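Local coordinates for salt-tolerant glutaminase (Micrococcus luteus, PDB 3AGD) that catalyses the hydrolysis of L-glutamine to L-glutamate and ammonium and tolerates high salt, at the interface of chains A and B. Sequence-based numbering; all coordinates share one arbitrary frame. Chains: chain A/B, Salt-tolerant glutaminase.

Contact 1 and contact 2 lie about 28 Å apart, measured between the centres of their C-alpha atoms, and have no residue in common. In contact 1, helix 227-240 of chain A faces helix 249-252 of chain B, so both sides belong largely to the glutaminase family region. Contact 2 pairs that region and the N-terminal end of chain A with helix 337-348 of chain B, which lies in the STAS family region. Chain B thus grips chain A through both of its regions. The two-fold symmetry repeats each contact with the chains exchanged. The protein is a homotetramer, and the A-B pair is probably one of its subunit pairs.

Contact 1: the interface of chains A and B. Residues chain A 91, 235, 238-239; chain B 248, 250-251, 307.
B:Leu250 points its CD2 methyl at helix 227-240 of chain A, where it rests between A:Thr238 and A:Ser239. The leucine and threonine side chains cross at about a right angle, and CD2 of B:Leu250 stands 4.0 Å from the A:Thr238 methyl CG2. With CG anti to its backbone N (chi1 173°), the leucine sends this branch from the short helix 249-252 toward chain A. The same CD2 of B:Leu250 lies 3.8 Å from the hydroxyl OG of A:Ser239.

One helical turn earlier, A:Ser235 lays its CB against the backbone CA of B:Ala251. The hydroxyl OG of A:Ser235 comes within 3.3 Å of the methylene CG of B:Met307, a contact without a hydrogen bond. The side chains of B:Met307, bent at chi2 and chi3, and A:Thr238 cross obliquely, with CE of the methionine near OG1 of the threonine. At the other end, the ring of A:Pro91 sits loosely by the amide nitrogen NE2 of B:Gln248.

No direct polar bond crosses this patch; a water does the bridging. The water lies 2.9 Å from OG of A:Ser239 and also touches the backbone O of A:Ser235, though weakly. On the B side the water meets the amide oxygen OE1 of B:Gln248 at 2.8 Å. That oxygen is also held within its own chain: the backbone N of B:Ala251 donates to OE1 of B:Gln248 over 3.0 Å, tilted 21° from the amide plane.

Contact 2: the interface of chains A and B. Residues chain A 3, 45, 47, 49, 51; chain B 341-342, 345, 388.
This is a polar, charged subunit interface, in which B:Asp345 and B:Glu341 on helix 337-348 meet histidine, threonine and arginine side chains of chain A and so tie the STAS family region of one subunit to its neighbour.

B:Asp345 spreads its carboxylate among several partners. A:His3 donates from NE2 to OD2 of B:Asp345 at 2.8 Å, the imidazole and carboxylate planes well turned from each other. This bond is bent (123° at H). The hydroxyl OG1 of A:Thr47 comes tip to tip and donates to the other oxygen of B:Asp345, OD1, at 3.1 Å. A:Arg49 lays its guanidinium face over the same carboxylate, the planes 29° apart; NH1 of A:Arg49 forms a salt bridge to OD2 of B:Asp345 at 3.3 Å. CG of the arginine, anti to the carbonyl carbon (chi1 -58°), lies beside OD1 of B:Asp345, and the bend at chi2 turns the chain onward toward the guanidinium.

One turn back along the helix, B:Glu341 takes a much straighter bond from A:His51, whose NE2 points at OE2 of B:Glu341 over 3.0 Å with the oxygen in the ring plane. CE1 of A:His51 sits 3.5 Å above the centre of the A:His3 ring, which may help to hold both rings in place. The methyl CG2 of A:Thr45 packs against the carboxylate carbon CD of B:Glu341 at 3.7 Å. Behind it, OG1 of A:Thr45 lies 2.6 Å from OG1 of A:Thr47 and accepts a hydrogen bond from the backbone N of A:Arg49, which helps to fix the loop. The nearby arginine may favour ionised carboxylates. Together these bonds hold helix 337-348 of chain B against chain A, probably steadying the subunit pair.

Contact 1: the interface of chains A and B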
loop_
_atom_site.group_PDB
_atom_site.type_symbol
_atom_site.label_atom_id
_atom_site.label_comp_id
_atom_site.label_asym_id
_atom_site.label_seq_id
_atom_site.Cartn_x
_atom_site.Cartn_y
_atom_site.Cartn_z
ATOM N N PRO A 91 7.270 -7.895 -14.384
ATOM C CA PRO A 91 6.083 -8.727 -14.176
ATOM C C PRO A 91 5.831 -9.639 -15.378
ATOM O O PRO A 91 5.979 -9.226 -16.534
ATOM C CB PRO A 91 4.972 -7.701 -13.941
ATOM C CG PRO A 91 5.480 -6.463 -14.610
ATOM C CD PRO A 91 6.941 -6.463 -14.288
ATOM N N SER A 235 6.368 -6.557 -2.957
ATOM C CA SER A 235 6.206 -5.817 -4.212
ATOM C C SER A 235 6.148 -6.807 -5.373
ATOM O O SER A 235 5.273 -6.724 -6.232
ATOM C CB SER A 235 7.372 -4.840 -4.446
ATOM O OG SER A 235 7.304 -3.716 -3.582
ATOM N N THR A 238 2.943 -8.698 -5.475
ATOM C CA THR A 238 1.897 -7.832 -5.990
ATOM C C THR A 238 1.889 -7.822 -7.517
ATOM O O THR A 238 0.861 -8.078 -8.141
ATOM C CB THR A 238 2.087 -6.388 -5.472
ATOM O OG1 THR A 238 2.073 -6.392 -4.039
ATOM C CG2 THR A 238 0.971 -5.479 -5.977
ATOM N N SER A 239 3.044 -7.548 -8.114
ATOM C CA SER A 239 3.161 -7.477 -9.569
ATOM C C SER A 239 2.948 -8.774 -10.349
ATOM O O SER A 239 2.350 -8.751 -11.427
ATOM C CB SER A 239 4.526 -6.896 -9.953
ATOM O OG SER A 239 4.664 -5.574 -9.467
ATOM N N GLN B 248 11.981 -0.984 -12.043
ATOM C CA GLN B 248 10.593 -1.367 -11.831
ATOM C C GLN B 248 10.088 -0.454 -10.722
ATOM O O GLN B 248 10.397 -0.652 -9.546
ATOM C CB GLN B 248 10.516 -2.833 -11.417
ATOM C CG GLN B 248 9.269 -3.560 -11.881
ATOM C CD GLN B 248 8.051 -3.198 -11.077
ATOM O OE1 GLN B 248 8.122 -3.042 -9.856
ATOM N NE2 GLN B 248 6.915 -3.079 -11.750
ATOM N N LEU B 250 7.199 0.221 -8.909
ATOM C CA LEU B 250 6.593 -0.196 -7.645
ATOM C C LEU B 250 7.660 -0.726 -6.694
ATOM O O LEU B 250 7.735 -0.323 -5.530
ATOM C CB LEU B 250 5.537 -1.278 -7.868
ATOM C CG LEU B 250 4.964 -1.898 -6.582
ATOM C CD1 LEU B 250 4.401 -0.807 -5.672
ATOM C CD2 LEU B 250 3.879 -2.908 -6.942
ATOM N N ALA B 251 8.496 -1.627 -7.198
ATOM C CA ALA B 251 9.543 -2.216 -6.375
ATOM C C ALA B 251 10.591 -1.198 -5.938
ATOM O O ALA B 251 10.925 -1.115 -4.755
ATOM C CB ALA B 251 10.210 -3.361 -7.124
ATOM N N MET B 307 4.429 -0.335 0.154
ATOM C CA MET B 307 4.505 -1.551 0.961
ATOM C C MET B 307 4.838 -1.388 2.436
ATOM O O MET B 307 4.713 -2.350 3.187
ATOM C CB MET B 307 5.529 -2.523 0.369
ATOM C CG MET B 307 5.289 -2.931 -1.070
ATOM S SD MET B 307 3.681 -3.658 -1.356
ATOM C CE MET B 307 3.262 -2.894 -2.893
HETATM O O HOH W 1 7.285 -5.224 -8.242
#

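Contact 2: the interface of chains A and B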
loop_
_atom_site.group_PDB
_atom_site.type_symbol
_atom_site.label_atom_id
_atom_site.label_comp_id
_atom_site.label_asym_id
_atom_site.label_seq_id
_atom_site.Cartn_x
_atom_site.Cartn_y
_atom_site.Cartn_z
ATOM N N HIS A 3 -14.234 -13.998 19.877
ATOM C CA HIS A 3 -13.868 -13.039 18.843
ATOM C C HIS A 3 -14.741 -13.290 17.619
ATOM O O HIS A 3 -14.872 -14.422 17.166
ATOM C CB HIS A 3 -12.394 -13.211 18.487
ATOM C CG HIS A 3 -11.775 -11.993 17.882
ATOM N ND1 HIS A 3 -12.173 -11.481 16.667
ATOM C CD2 HIS A 3 -10.799 -11.173 18.337
ATOM C CE1 HIS A 3 -11.469 -10.395 16.399
ATOM N NE2 HIS A 3 -10.628 -10.187 17.397
ATOM N N THR A 45 -2.579 -11.695 12.510
ATOM C CA THR A 45 -2.502 -10.248 12.654
ATOM C C THR A 45 -1.192 -9.775 13.274
ATOM O O THR A 45 -0.433 -10.569 13.835
ATOM C CB THR A 45 -3.643 -9.743 13.543
ATOM O OG1 THR A 45 -3.542 -10.361 14.831
ATOM C CG2 THR A 45 -4.987 -10.087 12.931
ATOM N N THR A 47 -0.963 -7.920 15.808
ATOM C CA THR A 47 -1.179 -7.976 17.247
ATOM C C THR A 47 -0.639 -9.287 17.817
ATOM O O THR A 47 -0.150 -9.332 18.947
ATOM C CB THR A 47 -2.684 -7.853 17.588
ATOM O OG1 THR A 47 -3.413 -8.911 16.956
ATOM C CG2 THR A 47 -3.232 -6.518 17.106
ATOM N N ARG A 49 -2.443 -12.360 16.891
ATOM C CA ARG A 49 -3.614 -13.218 16.928
ATOM C C ARG A 49 -3.670 -14.088 15.686
ATOM O O ARG A 49 -3.138 -13.732 14.634
ATOM C CB ARG A 49 -4.891 -12.378 17.028
ATOM C CG ARG A 49 -4.933 -11.474 18.247
ATOM C CD ARG A 49 -4.651 -12.253 19.527
ATOM N NE ARG A 49 -4.453 -11.363 20.667
ATOM C CZ ARG A 49 -5.436 -10.781 21.348
ATOM N NH1 ARG A 49 -6.702 -10.998 21.014
ATOM N NH2 ARG A 49 -5.146 -9.964 22.352
ATOM N N HIS A 51 -6.711 -15.987 13.825
ATOM C CA HIS A 51 -8.120 -16.324 13.677
ATOM C C HIS A 51 -8.247 -17.321 12.530
ATOM O O HIS A 51 -7.800 -17.042 11.417
ATOM C CB HIS A 51 -8.937 -15.064 13.361
ATOM C CG HIS A 51 -8.656 -13.911 14.276
ATOM N ND1 HIS A 51 -8.754 -14.005 15.648
ATOM C CD2 HIS A 51 -8.285 -12.634 14.014
ATOM C CE1 HIS A 51 -8.456 -12.837 16.191
ATOM N NE2 HIS A 51 -8.168 -11.988 15.222
ATOM N N GLU B 341 -10.233 -4.703 14.434
ATOM C CA GLU B 341 -9.757 -6.027 14.817
ATOM C C GLU B 341 -9.051 -5.926 16.163
ATOM O O GLU B 341 -9.258 -6.760 17.050
ATOM C CB GLU B 341 -8.791 -6.571 13.756
ATOM C CG GLU B 341 -8.325 -8.018 13.950
ATOM C CD GLU B 341 -7.304 -8.184 15.062
ATOM O OE1 GLU B 341 -6.413 -7.314 15.190
ATOM O OE2 GLU B 341 -7.375 -9.196 15.797
ATOM N N ALA B 342 -8.221 -4.896 16.310
ATOM C CA ALA B 342 -7.478 -4.676 17.546
ATOM C C ALA B 342 -8.428 -4.410 18.709
ATOM O O ALA B 342 -8.209 -4.882 19.823
ATOM C CB ALA B 342 -6.520 -3.503 17.379
ATOM N N ASP B 345 -9.860 -7.566 19.974
ATOM C CA ASP B 345 -8.869 -8.315 20.744
ATOM C C ASP B 345 -8.888 -7.832 22.191
ATOM O O ASP B 345 -8.787 -8.633 23.124
ATOM C CB ASP B 345 -7.462 -8.104 20.172
ATOM C CG ASP B 345 -7.247 -8.813 18.843
ATOM O OD1 ASP B 345 -6.192 -8.581 18.213
ATOM O OD2 ASP B 345 -8.119 -9.603 18.431
ATOM N N VAL B 388 -3.744 -2.325 23.472
ATOM C CA VAL B 388 -4.576 -3.527 23.504
ATOM C C VAL B 388 -4.189 -4.429 24.683
ATOM O O VAL B 388 -5.049 -5.060 25.300
ATOM C CB VAL B 388 -4.444 -4.345 22.184
ATOM C CG1 VAL B 388 -5.220 -5.654 22.292
ATOM C CG2 VAL B 388 -4.957 -3.531 21.014
#